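Local coordinates for aldehyde dehydrogenase (Burkholderia thailandensis, PDB 5J6B), which probably oxidises aldehydes to carboxylic acids with NADP+ as the hydride acceptor, and is captured here in complex with NADPH, at residues L68-R73 with E123-E128; Q74-H79 with T204-G209; L281-Y286 with N442-F447; L95-G100 with D324-A329. All blocks are in the same frame, centred on the assembly; numbering follows the deposited sequence.

How the interactions relate
Interactions 1 and 2 are neighbours, their centres about 12 Å apart, because both use helix 70-86: its first turn meets 123-128, and the next turns meet 204-209. A salt bridge from Arg-72 NH2 to Asp-205 OD2 (2.9 Å) ties them together, and Gln-74 packs on Ser-124. Interaction 4 uses helix 88-99, which follows helix 70-86 in the chain, yet its centre is about 31 Å from that of interaction 2. Interaction 3 lies across the chain's centre from interaction 2, with centres about 36 Å apart. Of interactions 3 and 4, the former is nearer the cofactor: the Ser-446 side chain is about 10 Å from the bound NADPH, whereas Gly-100 of interaction 4 is about 13 Å away.

Interaction 1: residues L68-R73 with E123-E128; sequences LPAFRR and ESVRIE
Ala-70 supplies the apolar part of this contact, its methyl group pointing at the turn formed by residues 123-126. CB rests against Val-125 CG1 at 3.9 Å and lies closer still to a backbone oxygen, with Ala-70 CB to Ser-124 O at 3.5 Å. Val-125 CG1 stands anti to its own carbonyl carbon (chi1 -73°), and from there it also approaches the backbone N of Phe-71 at 4.1 Å. CB of Phe-71 points away from the turn.

The polar part runs through one water molecule, as no direct hydrogen bond spans the two segments. Arg-73 NE donates to the water at 2.8 Å, and the water in turn donates to Ser-124 O, also at 2.8 Å. The water lies at the edge of the guanidinium and in its plane, while the carbonyl oxygen of Leu-68 sits over one face, 2.9 Å above the plane and displaced toward the rim. Ser-124 O is thus met by a methyl group and by a water. The Ser-124 hydroxyl has a separate partner, OG being hydrogen-bonded to Ala-121 O of helix 103-123.

Other subunits close in on the same turn: Val-125 O is hydrogen-bonded to Asn-133 ND2 of the second subunit, and Val-125 packs on Glu-122 of the third. Structurally, this is a helix start, with Pro-69 at the N-cap, docked on a type I beta turn that leads from helix 103-123 toward strand 130-133, where three subunits of the aldehyde dehydrogenase tetramer meet.

Interaction 2: residues Q74-H79 with T204-G209; sequences QAILEH and TDLPKG
The backbones of Ile-76 and Thr-204 come nearest, 6.0 Å between CA atoms, where a regular turn of helix 70-86 faces the non-repetitive loop that follows helix 192-202. Ile-76 is the centre of the contact and touches three consecutive loop residues with its two branches. Its CG2, anti to the backbone N, lies 3.9 Å from Thr-204 OG1, the two side chains crossing at about a right angle. The other branch crosses Asp-205 and Leu-206 obliquely: Ile-76 CG1 is 3.5 Å from Asp-205 OD1, and Ile-76 CD1 at its tip reaches Leu-206 CD2 at 3.7 Å. One turn further along the helix, His-79 CD2 meets Thr-204 CG2 at 3.6 Å, the methyl approaching the imidazole at a slant. The methyl of Thr-204 therefore sits between the ring and Ile-76 CG2.

Leu-206 continues this apolar layer, packing also on Leu-65 of helix 48-66 and Leu-176 of helix 164-178.

Three polar atoms of these side chains bond outside the pair of segments: Thr-204 OG1 with Leu-201 O, His-79 NE2 with Glu-203 OE1, and Asp-205 OD2 with Arg-72 NH2. Toward Ile-76 the loop presents Thr-204 OG1 and CB, Asp-205 OD1 and the Leu-206 side chain; toward His-79 it presents the Thr-204 methyl. Helix and loop are thus joined here by van der Waals contact, while the polar ends are held by residues beyond the two segments.

Interaction 3: residues L281-Y286 with N442-F447; sequences LAFGAY and NDVPSF
The ring of Phe-283 meets Val-444 at its edge: CG2 lies near the ring plane, 4.4 Å from Phe-283 CD2. The same ring also meets Tyr-287, their planes inclined at about 45°. Further along the helix, Ala-285 CB lies over the centre of one face of the Tyr-286 ring, 3.6 Å above its plane. Val-444 also reaches Leu-281 with its other methyl: CG1 is 4.1 Å from Leu-281 CD2 and 3.8 Å from Leu-281 N. CG1 stands anti to the carbonyl carbon (chi1 -75°), facing Leu-281, while CG2 faces Phe-283 and Gly-284.

Helix 274-286 and the loop after strand 438-441 belong, by the family fold, to the catalytic domain, and in this family the nucleophilic cysteine lies in the segment just beyond the equivalent helix. That segment takes part here: Ser-446 OG, 3.3 Å from Gly-284 CA, is hydrogen-bonded to Ile-294 O, while the backbone of Gly-284 bonds with Val-296. The absence of a side chain on Gly-284 lets the hydroxyl come this close to the helix backbone.

On the loop side, Asp-443 OD1 accepts a weak hydrogen bond from Val-444 N (2.8 Å) and forms a salt bridge with Arg-280. Phe-447 turns elsewhere, its ring stacked on Tyr-143 of the fourth subunit.

Interaction 4: residues L95-G100 with D324-A329; sequences LCIEAG and DPKDPA
Cys-96, near the C-terminal end of helix 88-99, and Gly-100 just after it pack on a type I beta turn from Asp-324 to Asp-327, whose start is also closed as an Asx turn by Asp-324. By the family fold, the contact probably joins the coenzyme-binding domain, which carries the helix, to the catalytic domain, which carries the turn.

The thiol is the central group. Cys-96 SG, anti to the backbone N (chi1 -176°), projects onto the turn and lies 3.5 Å from Pro-325 O. The sulfur also touches side-chain carbon on both central residues of the turn, with SG to Pro-325 CB at 4.0 Å and SG to Lys-326 CG at 3.9 Å. Beside it, the proline ring is met by the carbonyl of Gly-100, whose O is 3.5 Å from Pro-325 CB. Gly-100, the first residue to leave helical angles, has positive phi, and its carbonyl lies against the ring. The Cys-96 side chain also packs on Ile-103 and Ser-106 of helix 103-123.

Lys-326 covers the outer part of the contact. Its aliphatic chain passes Ile-97, with CE 4.3 Å from Ile-97 CG1, and bends at its end (chi4 64°) to place NZ. The ammonium group forms a salt bridge with Asp-33 and a long one with Asp-324, so two carboxylates share it. Asp-324 also shapes the turn from within: Lys-326 N donates to Asp-324 OD1 at 3.0 Å, reaching that oxygen from above the carboxylate plane, 45° out of it.

Interaction 1: residues L68-R73 with E123-E128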
loop_
_atom_site.group_PDB
_atom_site.type_symbol
_atom_site.label_atom_id
_atom_site.label_comp_id
_atom_site.label_asym_id
_atom_site.label_seq_id
_atom_site.Cartn_x
_atom_site.Cartn_y
_atom_site.Cartn_z
ATOM N N LEU A 68 5.216 7.262 -24.070
ATOM C CA LEU A 68 5.016 8.553 -23.421
ATOM C C LEU A 68 5.335 8.434 -21.936
ATOM O O LEU A 68 4.767 7.571 -21.260
ATOM C CB LEU A 68 3.580 9.040 -23.585
ATOM C CG LEU A 68 3.129 9.475 -24.967
ATOM C CD1 LEU A 68 1.717 10.025 -24.867
ATOM C CD2 LEU A 68 4.095 10.513 -25.521
ATOM N N PRO A 69 6.204 9.282 -21.392
ATOM C CA PRO A 69 6.410 9.302 -19.937
ATOM C C PRO A 69 5.168 9.795 -19.206
ATOM O O PRO A 69 4.300 10.464 -19.775
ATOM C CB PRO A 69 7.580 10.275 -19.743
ATOM C CG PRO A 69 8.115 10.548 -21.101
ATOM C CD PRO A 69 7.005 10.304 -22.077
ATOM N N ALA A 70 5.107 9.467 -17.905
ATOM C CA ALA A 70 3.920 9.767 -17.106
ATOM C C ALA A 70 3.549 11.246 -17.171
ATOM O O ALA A 70 2.368 11.581 -17.326
ATOM C CB ALA A 70 4.126 9.343 -15.646
ATOM N N PHE A 71 4.539 12.147 -17.054
ATOM C CA PHE A 71 4.212 13.576 -17.033
ATOM C C PHE A 71 3.587 14.032 -18.350
ATOM O O PHE A 71 2.815 14.999 -18.363
ATOM C CB PHE A 71 5.453 14.425 -16.690
ATOM C CG PHE A 71 6.528 14.420 -17.751
ATOM C CD1 PHE A 71 6.510 15.349 -18.787
ATOM C CD2 PHE A 71 7.581 13.514 -17.693
ATOM C CE1 PHE A 71 7.495 15.347 -19.769
ATOM C CE2 PHE A 71 8.577 13.506 -18.677
ATOM C CZ PHE A 71 8.530 14.426 -19.710
ATOM N N ARG A 72 3.900 13.364 -19.463
ATOM C CA ARG A 72 3.247 13.725 -20.723
ATOM C C ARG A 72 1.775 13.329 -20.708
ATOM O O ARG A 72 0.910 14.070 -21.197
ATOM C CB ARG A 72 3.969 13.069 -21.903
ATOM C CG ARG A 72 5.377 13.626 -22.159
ATOM C CD ARG A 72 5.330 14.957 -22.916
ATOM N NE ARG A 72 4.768 14.784 -24.253
ATOM C CZ ARG A 72 5.452 14.321 -25.300
ATOM N NH1 ARG A 72 6.732 13.988 -25.168
ATOM N NH2 ARG A 72 4.851 14.186 -26.480
ATOM N N ARG A 73 1.468 12.164 -20.145
ATOM C CA ARG A 73 0.072 11.760 -20.049
ATOM C C ARG A 73 -0.693 12.680 -19.113
ATOM O O ARG A 73 -1.861 13.003 -19.364
ATOM C CB ARG A 73 -0.010 10.307 -19.598
ATOM C CG ARG A 73 0.685 9.368 -20.571
ATOM C CD ARG A 73 0.191 7.947 -20.382
ATOM N NE ARG A 73 1.043 7.168 -19.502
ATOM C CZ ARG A 73 1.937 6.283 -19.928
ATOM N NH1 ARG A 73 2.108 6.071 -21.229
ATOM N NH2 ARG A 73 2.665 5.609 -19.049
ATOM N N GLU A 123 -3.597 10.719 -10.927
ATOM C CA GLU A 123 -3.209 9.312 -10.830
ATOM C C GLU A 123 -2.220 8.910 -11.920
ATOM O O GLU A 123 -1.498 7.921 -11.753
ATOM C CB GLU A 123 -4.453 8.421 -10.897
ATOM C CG GLU A 123 -5.380 8.548 -9.680
ATOM C CD GLU A 123 -4.728 8.088 -8.392
ATOM O OE1 GLU A 123 -3.718 7.353 -8.453
ATOM O OE2 GLU A 123 -5.238 8.454 -7.315
ATOM N N SER A 124 -2.164 9.665 -13.021
ATOM C CA SER A 124 -1.309 9.288 -14.138
ATOM C C SER A 124 0.162 9.261 -13.756
ATOM O O SER A 124 0.946 8.566 -14.412
ATOM C CB SER A 124 -1.521 10.247 -15.318
ATOM O OG SER A 124 -1.017 11.542 -15.017
ATOM N N VAL A 125 0.560 9.992 -12.711
ATOM C CA VAL A 125 1.957 10.019 -12.299
ATOM C C VAL A 125 2.206 9.183 -11.046
ATOM O O VAL A 125 3.288 9.270 -10.461
ATOM C CB VAL A 125 2.457 11.462 -12.099
ATOM C CG1 VAL A 125 2.650 12.170 -13.451
ATOM C CG2 VAL A 125 1.500 12.249 -11.202
ATOM N N ARG A 126 1.234 8.379 -10.611
ATOM C CA ARG A 126 1.458 7.520 -9.443
ATOM C C ARG A 126 0.884 6.125 -9.659
ATOM O O ARG A 126 0.360 5.496 -8.732
ATOM C CB ARG A 126 0.902 8.148 -8.158
ATOM C CG ARG A 126 -0.284 9.053 -8.344
ATOM C CD ARG A 126 -0.819 9.634 -7.022
ATOM N NE ARG A 126 0.069 10.593 -6.355
ATOM C CZ ARG A 126 0.383 11.808 -6.803
ATOM N NH1 ARG A 126 -0.088 12.267 -7.965
ATOM N NH2 ARG A 126 1.195 12.573 -6.086
ATOM N N ILE A 127 1.011 5.594 -10.875
ATOM C CA ILE A 127 0.508 4.243 -11.128
ATOM C C ILE A 127 1.352 3.230 -10.366
ATOM O O ILE A 127 2.585 3.211 -10.471
ATOM C CB ILE A 127 0.478 3.950 -12.631
ATOM C CG1 ILE A 127 -0.616 4.813 -13.276
ATOM C CG2 ILE A 127 0.264 2.452 -12.873
ATOM C CD1 ILE A 127 -0.917 4.484 -14.716
ATOM N N GLU A 128 0.688 2.383 -9.583
ATOM C CA GLU A 128 1.396 1.590 -8.588
ATOM C C GLU A 128 2.252 0.508 -9.233
ATOM O O GLU A 128 1.825 -0.172 -10.167
ATOM C CB GLU A 128 0.406 0.950 -7.614
HETATM O O HOH W 1 1.085 7.018 -16.694
#

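Interaction 2: residues Q74-H79 with T204-G209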
loop_
_atom_site.group_PDB
_atom_site.type_symbol
_atom_site.label_atom_id
_atom_site.label_comp_id
_atom_site.label_asym_id
_atom_site.label_seq_id
_atom_site.Cartn_x
_atom_site.Cartn_y
_atom_site.Cartn_z
ATOM N N GLN A 74 -0.040 13.139 -18.043
ATOM C CA GLN A 74 -0.666 14.115 -17.158
ATOM C C GLN A 74 -0.988 15.407 -17.898
ATOM O O GLN A 74 -2.075 15.981 -17.724
ATOM C CB GLN A 74 0.253 14.391 -15.968
ATOM C CG GLN A 74 -0.323 15.358 -14.945
ATOM C CD GLN A 74 0.621 15.582 -13.780
ATOM O OE1 GLN A 74 1.802 15.854 -13.970
ATOM N NE2 GLN A 74 0.106 15.432 -12.563
ATOM N N ALA A 75 -0.047 15.897 -18.713
ATOM C CA ALA A 75 -0.281 17.152 -19.423
ATOM C C ALA A 75 -1.428 17.012 -20.415
ATOM O O ALA A 75 -2.204 17.955 -20.609
ATOM C CB ALA A 75 0.991 17.606 -20.134
ATOM N N ILE A 76 -1.548 15.843 -21.049
ATOM C CA ILE A 76 -2.680 15.578 -21.932
ATOM C C ILE A 76 -3.985 15.658 -21.149
ATOM O O ILE A 76 -4.948 16.313 -21.571
ATOM C CB ILE A 76 -2.500 14.215 -22.622
ATOM C CG1 ILE A 76 -1.316 14.290 -23.598
ATOM C CG2 ILE A 76 -3.800 13.746 -23.300
ATOM C CD1 ILE A 76 -0.863 12.944 -24.134
ATOM N N LEU A 77 -4.028 15.011 -19.976
ATOM C CA LEU A 77 -5.234 15.049 -19.158
ATOM C C LEU A 77 -5.529 16.469 -18.665
ATOM O O LEU A 77 -6.690 16.904 -18.662
ATOM C CB LEU A 77 -5.094 14.060 -17.991
ATOM C CG LEU A 77 -5.316 12.610 -18.438
ATOM C CD1 LEU A 77 -4.677 11.581 -17.484
ATOM C CD2 LEU A 77 -6.816 12.338 -18.567
ATOM N N GLU A 78 -4.490 17.211 -18.267
ATOM C CA GLU A 78 -4.702 18.580 -17.809
ATOM C C GLU A 78 -5.232 19.467 -18.930
ATOM O O GLU A 78 -6.054 20.350 -18.686
ATOM C CB GLU A 78 -3.408 19.141 -17.220
ATOM C CG GLU A 78 -3.124 18.537 -15.841
ATOM C CD GLU A 78 -1.766 18.903 -15.305
ATOM O OE1 GLU A 78 -0.952 19.458 -16.079
ATOM O OE2 GLU A 78 -1.510 18.625 -14.114
ATOM N N HIS A 79 -4.781 19.240 -20.166
ATOM C CA HIS A 79 -5.331 19.995 -21.289
ATOM C C HIS A 79 -6.838 19.793 -21.404
ATOM O O HIS A 79 -7.585 20.751 -21.641
ATOM C CB HIS A 79 -4.654 19.587 -22.596
ATOM C CG HIS A 79 -5.176 20.330 -23.787
ATOM N ND1 HIS A 79 -4.740 21.594 -24.113
ATOM C CD2 HIS A 79 -6.121 20.009 -24.703
ATOM C CE1 HIS A 79 -5.375 22.015 -25.193
ATOM N NE2 HIS A 79 -6.220 21.074 -25.573
ATOM N N THR A 204 -4.543 17.427 -28.448
ATOM C CA THR A 204 -3.385 17.021 -27.666
ATOM C C THR A 204 -2.367 16.297 -28.541
ATOM O O THR A 204 -2.655 15.897 -29.665
ATOM C CB THR A 204 -3.823 16.120 -26.522
ATOM O OG1 THR A 204 -4.250 14.850 -27.044
ATOM C CG2 THR A 204 -4.976 16.751 -25.760
ATOM N N ASP A 205 -1.162 16.095 -28.000
ATOM C CA ASP A 205 -0.122 15.382 -28.736
ATOM C C ASP A 205 -0.139 13.873 -28.462
ATOM O O ASP A 205 0.917 13.225 -28.459
ATOM C CB ASP A 205 1.259 15.992 -28.451
ATOM C CG ASP A 205 1.641 15.948 -26.973
ATOM O OD1 ASP A 205 0.772 15.647 -26.126
ATOM O OD2 ASP A 205 2.819 16.232 -26.658
ATOM N N LEU A 206 -1.316 13.298 -28.250
ATOM C CA LEU A 206 -1.445 11.847 -28.238
ATOM C C LEU A 206 -0.985 11.264 -29.575
ATOM O O LEU A 206 -1.246 11.849 -30.628
ATOM C CB LEU A 206 -2.896 11.449 -27.987
ATOM C CG LEU A 206 -3.415 11.439 -26.551
ATOM C CD1 LEU A 206 -4.931 11.352 -26.570
ATOM C CD2 LEU A 206 -2.808 10.282 -25.751
ATOM N N PRO A 207 -0.323 10.109 -29.578
ATOM C CA PRO A 207 0.067 9.504 -30.856
ATOM C C PRO A 207 -1.165 9.147 -31.674
ATOM O O PRO A 207 -2.228 8.835 -31.133
ATOM C CB PRO A 207 0.844 8.247 -30.441
ATOM C CG PRO A 207 1.166 8.434 -28.995
ATOM C CD PRO A 207 0.075 9.283 -28.427
ATOM N N LYS A 208 -1.017 9.208 -32.995
ATOM C CA LYS A 208 -2.137 8.909 -33.879
ATOM C C LYS A 208 -2.590 7.471 -33.689
ATOM O O LYS A 208 -1.773 6.548 -33.662
ATOM C CB LYS A 208 -1.752 9.150 -35.336
ATOM C CG LYS A 208 -1.750 10.605 -35.717
ATOM C CD LYS A 208 -3.038 11.304 -35.278
ATOM C CE LYS A 208 -3.068 12.773 -35.705
ATOM N NZ LYS A 208 -2.170 13.650 -34.903
ATOM N N GLY A 209 -3.905 7.285 -33.559
ATOM C CA GLY A 209 -4.469 5.991 -33.264
ATOM C C GLY A 209 -4.743 5.745 -31.796
ATOM O O GLY A 209 -5.341 4.718 -31.466
#

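Interaction 3: residues L281-Y286 with N442-F447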
loop_
_atom_site.group_PDB
_atom_site.type_symbol
_atom_site.label_atom_id
_atom_site.label_comp_id
_atom_site.label_asym_id
_atom_site.label_seq_id
_atom_site.Cartn_x
_atom_site.Cartn_y
_atom_site.Cartn_z
ATOM N N LEU A 281 -33.712 11.814 -0.109
ATOM C CA LEU A 281 -34.544 10.816 -0.772
ATOM C C LEU A 281 -35.142 11.378 -2.056
ATOM O O LEU A 281 -35.102 10.736 -3.112
ATOM C CB LEU A 281 -35.661 10.342 0.163
ATOM C CG LEU A 281 -35.280 9.512 1.388
ATOM C CD1 LEU A 281 -36.525 9.298 2.266
ATOM C CD2 LEU A 281 -34.666 8.172 0.959
ATOM N N ALA A 282 -35.706 12.583 -1.981
ATOM C CA ALA A 282 -36.280 13.194 -3.174
ATOM C C ALA A 282 -35.220 13.393 -4.244
ATOM O O ALA A 282 -35.461 13.112 -5.427
ATOM C CB ALA A 282 -36.959 14.511 -2.803
ATOM N N PHE A 283 -34.027 13.856 -3.849
ATOM C CA PHE A 283 -32.939 13.988 -4.816
ATOM C C PHE A 283 -32.598 12.633 -5.439
ATOM O O PHE A 283 -32.552 12.490 -6.669
ATOM C CB PHE A 283 -31.707 14.599 -4.151
ATOM C CG PHE A 283 -30.444 14.410 -4.940
ATOM C CD1 PHE A 283 -30.132 15.263 -5.982
ATOM C CD2 PHE A 283 -29.565 13.368 -4.638
ATOM C CE1 PHE A 283 -28.975 15.088 -6.721
ATOM C CE2 PHE A 283 -28.407 13.181 -5.372
ATOM C CZ PHE A 283 -28.114 14.051 -6.418
ATOM N N GLY A 284 -32.367 11.619 -4.602
ATOM C CA GLY A 284 -31.978 10.319 -5.127
ATOM C C GLY A 284 -33.045 9.685 -6.004
ATOM O O GLY A 284 -32.733 9.028 -7.002
ATOM N N ALA A 285 -34.318 9.882 -5.652
ATOM C CA ALA A 285 -35.398 9.226 -6.390
ATOM C C ALA A 285 -35.679 9.902 -7.723
ATOM O O ALA A 285 -36.026 9.230 -8.705
ATOM C CB ALA A 285 -36.680 9.223 -5.559
ATOM N N TYR A 286 -35.567 11.232 -7.771
ATOM C CA TYR A 286 -36.123 11.988 -8.881
ATOM C C TYR A 286 -35.109 12.803 -9.675
ATOM O O TYR A 286 -35.480 13.327 -10.732
ATOM C CB TYR A 286 -37.237 12.915 -8.376
ATOM C CG TYR A 286 -38.277 12.164 -7.570
ATOM C CD1 TYR A 286 -38.972 11.083 -8.122
ATOM C CD2 TYR A 286 -38.534 12.503 -6.249
ATOM C CE1 TYR A 286 -39.915 10.386 -7.383
ATOM C CE2 TYR A 286 -39.474 11.826 -5.508
ATOM C CZ TYR A 286 -40.167 10.770 -6.079
ATOM O OH TYR A 286 -41.091 10.094 -5.321
ATOM N N ASN A 442 -25.950 7.618 5.970
ATOM C CA ASN A 442 -26.470 8.970 6.179
ATOM C C ASN A 442 -26.471 9.807 4.909
ATOM O O ASN A 442 -26.423 11.035 4.962
ATOM C CB ASN A 442 -25.737 9.671 7.319
ATOM C CG ASN A 442 -26.194 9.129 8.659
ATOM O OD1 ASN A 442 -27.393 8.934 8.856
ATOM N ND2 ASN A 442 -25.265 8.860 9.559
ATOM N N ASP A 443 -26.546 9.127 3.771
ATOM C CA ASP A 443 -26.950 9.709 2.500
ATOM C C ASP A 443 -27.550 8.578 1.672
ATOM O O ASP A 443 -27.462 7.400 2.038
ATOM C CB ASP A 443 -25.774 10.390 1.791
ATOM C CG ASP A 443 -26.225 11.424 0.747
ATOM O OD1 ASP A 443 -27.448 11.675 0.593
ATOM O OD2 ASP A 443 -25.334 11.997 0.088
ATOM N N VAL A 444 -28.178 8.943 0.557
ATOM C CA VAL A 444 -28.854 7.986 -0.317
ATOM C C VAL A 444 -27.835 7.144 -1.080
ATOM O O VAL A 444 -26.672 7.554 -1.224
ATOM C CB VAL A 444 -29.793 8.706 -1.300
ATOM C CG1 VAL A 444 -31.049 9.182 -0.578
ATOM C CG2 VAL A 444 -29.048 9.859 -1.970
ATOM N N PRO A 445 -28.230 5.980 -1.613
ATOM C CA PRO A 445 -27.308 5.208 -2.457
ATOM C C PRO A 445 -26.941 5.919 -3.751
ATOM O O PRO A 445 -26.023 5.465 -4.445
ATOM C CB PRO A 445 -28.093 3.915 -2.745
ATOM C CG PRO A 445 -29.543 4.351 -2.664
ATOM C CD PRO A 445 -29.555 5.333 -1.511
ATOM N N SER A 446 -27.629 7.011 -4.094
ATOM C CA SER A 446 -27.352 7.763 -5.311
ATOM C C SER A 446 -26.086 8.611 -5.220
ATOM O O SER A 446 -25.757 9.284 -6.200
ATOM C CB SER A 446 -28.553 8.651 -5.645
ATOM O OG SER A 446 -29.763 7.930 -5.432
ATOM N N PHE A 447 -25.364 8.594 -4.100
ATOM C CA PHE A 447 -24.145 9.391 -3.971
ATOM C C PHE A 447 -22.951 8.697 -4.616
ATOM O O PHE A 447 -22.722 7.499 -4.414
ATOM C CB PHE A 447 -23.811 9.657 -2.498
ATOM C CG PHE A 447 -22.483 10.342 -2.317
ATOM C CD1 PHE A 447 -22.380 11.717 -2.470
ATOM C CD2 PHE A 447 -21.335 9.609 -2.052
ATOM C CE1 PHE A 447 -21.143 12.351 -2.348
ATOM C CE2 PHE A 447 -20.109 10.235 -1.909
ATOM C CZ PHE A 447 -20.015 11.611 -2.070
#

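Interaction 4: residues L95-G100 with D324-A329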
loop_
_atom_site.group_PDB
_atom_site.type_symbol
_atom_site.label_atom_id
_atom_site.label_comp_id
_atom_site.label_asym_id
_atom_site.label_seq_id
_atom_site.Cartn_x
_atom_site.Cartn_y
_atom_site.Cartn_z
ATOM N N LEU A 95 -25.671 18.703 -23.429
ATOM C CA LEU A 95 -26.179 17.625 -22.592
ATOM C C LEU A 95 -27.668 17.811 -22.313
ATOM O O LEU A 95 -28.460 16.867 -22.416
ATOM C CB LEU A 95 -25.364 17.592 -21.301
ATOM C CG LEU A 95 -25.694 16.600 -20.206
ATOM C CD1 LEU A 95 -25.781 15.211 -20.810
ATOM C CD2 LEU A 95 -24.588 16.679 -19.164
ATOM N N CYS A 96 -28.065 19.040 -21.977
ATOM C CA CYS A 96 -29.466 19.348 -21.721
ATOM C C CYS A 96 -30.351 18.928 -22.894
ATOM O O CYS A 96 -31.379 18.259 -22.709
ATOM C CB CYS A 96 -29.594 20.848 -21.426
ATOM S SG CYS A 96 -31.231 21.399 -20.965
ATOM N N ILE A 97 -29.933 19.269 -24.119
ATOM C CA ILE A 97 -30.719 18.945 -25.315
ATOM C C ILE A 97 -30.744 17.435 -25.565
ATOM O O ILE A 97 -31.812 16.814 -25.633
ATOM C CB ILE A 97 -30.162 19.699 -26.534
ATOM C CG1 ILE A 97 -30.299 21.217 -26.319
ATOM C CG2 ILE A 97 -30.853 19.233 -27.818
ATOM C CD1 ILE A 97 -29.626 22.069 -27.381
ATOM N N GLU A 98 -29.571 16.823 -25.719
ATOM C CA GLU A 98 -29.534 15.460 -26.243
ATOM C C GLU A 98 -29.988 14.431 -25.217
ATOM O O GLU A 98 -30.455 13.353 -25.601
ATOM C CB GLU A 98 -28.134 15.115 -26.756
ATOM C CG GLU A 98 -27.057 14.962 -25.687
ATOM C CD GLU A 98 -25.698 14.631 -26.298
ATOM O OE1 GLU A 98 -25.677 14.069 -27.419
ATOM O OE2 GLU A 98 -24.656 14.937 -25.676
ATOM N N ALA A 99 -29.850 14.718 -23.922
ATOM C CA ALA A 99 -30.337 13.800 -22.902
ATOM C C ALA A 99 -31.623 14.279 -22.233
ATOM O O ALA A 99 -32.157 13.568 -21.380
ATOM C CB ALA A 99 -29.251 13.550 -21.839
ATOM N N GLY A 100 -32.145 15.451 -22.604
ATOM C CA GLY A 100 -33.297 15.993 -21.890
ATOM C C GLY A 100 -33.034 16.200 -20.412
ATOM O O GLY A 100 -33.967 16.156 -19.599
ATOM N N ASP A 324 -39.822 21.765 -19.082
ATOM C CA ASP A 324 -38.718 21.914 -20.024
ATOM C C ASP A 324 -37.395 21.867 -19.264
ATOM O O ASP A 324 -37.184 22.685 -18.359
ATOM C CB ASP A 324 -38.864 23.234 -20.791
ATOM C CG ASP A 324 -37.954 23.323 -22.022
ATOM O OD1 ASP A 324 -36.897 22.658 -22.034
ATOM O OD2 ASP A 324 -38.286 24.080 -22.974
ATOM N N PRO A 325 -36.495 20.933 -19.586
ATOM C CA PRO A 325 -35.192 20.894 -18.894
ATOM C C PRO A 325 -34.329 22.128 -19.143
ATOM O O PRO A 325 -33.400 22.386 -18.366
ATOM C CB PRO A 325 -34.537 19.626 -19.454
ATOM C CG PRO A 325 -35.158 19.448 -20.799
ATOM C CD PRO A 325 -36.590 19.927 -20.660
ATOM N N LYS A 326 -34.615 22.909 -20.176
ATOM C CA LYS A 326 -33.910 24.175 -20.351
ATOM C C LYS A 326 -34.318 25.205 -19.301
ATOM O O LYS A 326 -33.577 26.165 -19.070
ATOM C CB LYS A 326 -34.161 24.715 -21.759
ATOM C CG LYS A 326 -33.748 23.734 -22.851
ATOM C CD LYS A 326 -34.153 24.247 -24.239
ATOM C CE LYS A 326 -33.970 23.154 -25.290
ATOM N NZ LYS A 326 -34.878 21.986 -25.037
ATOM N N ASP A 327 -35.474 25.029 -18.671
ATOM C CA ASP A 327 -35.916 25.936 -17.620
ATOM C C ASP A 327 -35.175 25.587 -16.330
ATOM O O ASP A 327 -35.281 24.449 -15.862
ATOM C CB ASP A 327 -37.436 25.819 -17.454
ATOM C CG ASP A 327 -38.007 26.744 -16.380
ATOM O OD1 ASP A 327 -37.242 27.442 -15.689
ATOM O OD2 ASP A 327 -39.247 26.766 -16.223
ATOM N N PRO A 328 -34.392 26.507 -15.750
ATOM C CA PRO A 328 -33.620 26.158 -14.538
ATOM C C PRO A 328 -34.496 25.765 -13.368
ATOM O O PRO A 328 -34.022 25.067 -12.458
ATOM C CB PRO A 328 -32.828 27.439 -14.230
ATOM C CG PRO A 328 -32.895 28.269 -15.485
ATOM C CD PRO A 328 -34.180 27.904 -16.168
ATOM N N ALA A 329 -35.764 26.172 -13.374
ATOM C CA ALA A 329 -36.692 25.753 -12.336
ATOM C C ALA A 329 -37.072 24.283 -12.462
ATOM O O ALA A 329 -37.541 23.691 -11.483
ATOM C CB ALA A 329 -37.941 26.631 -12.383
#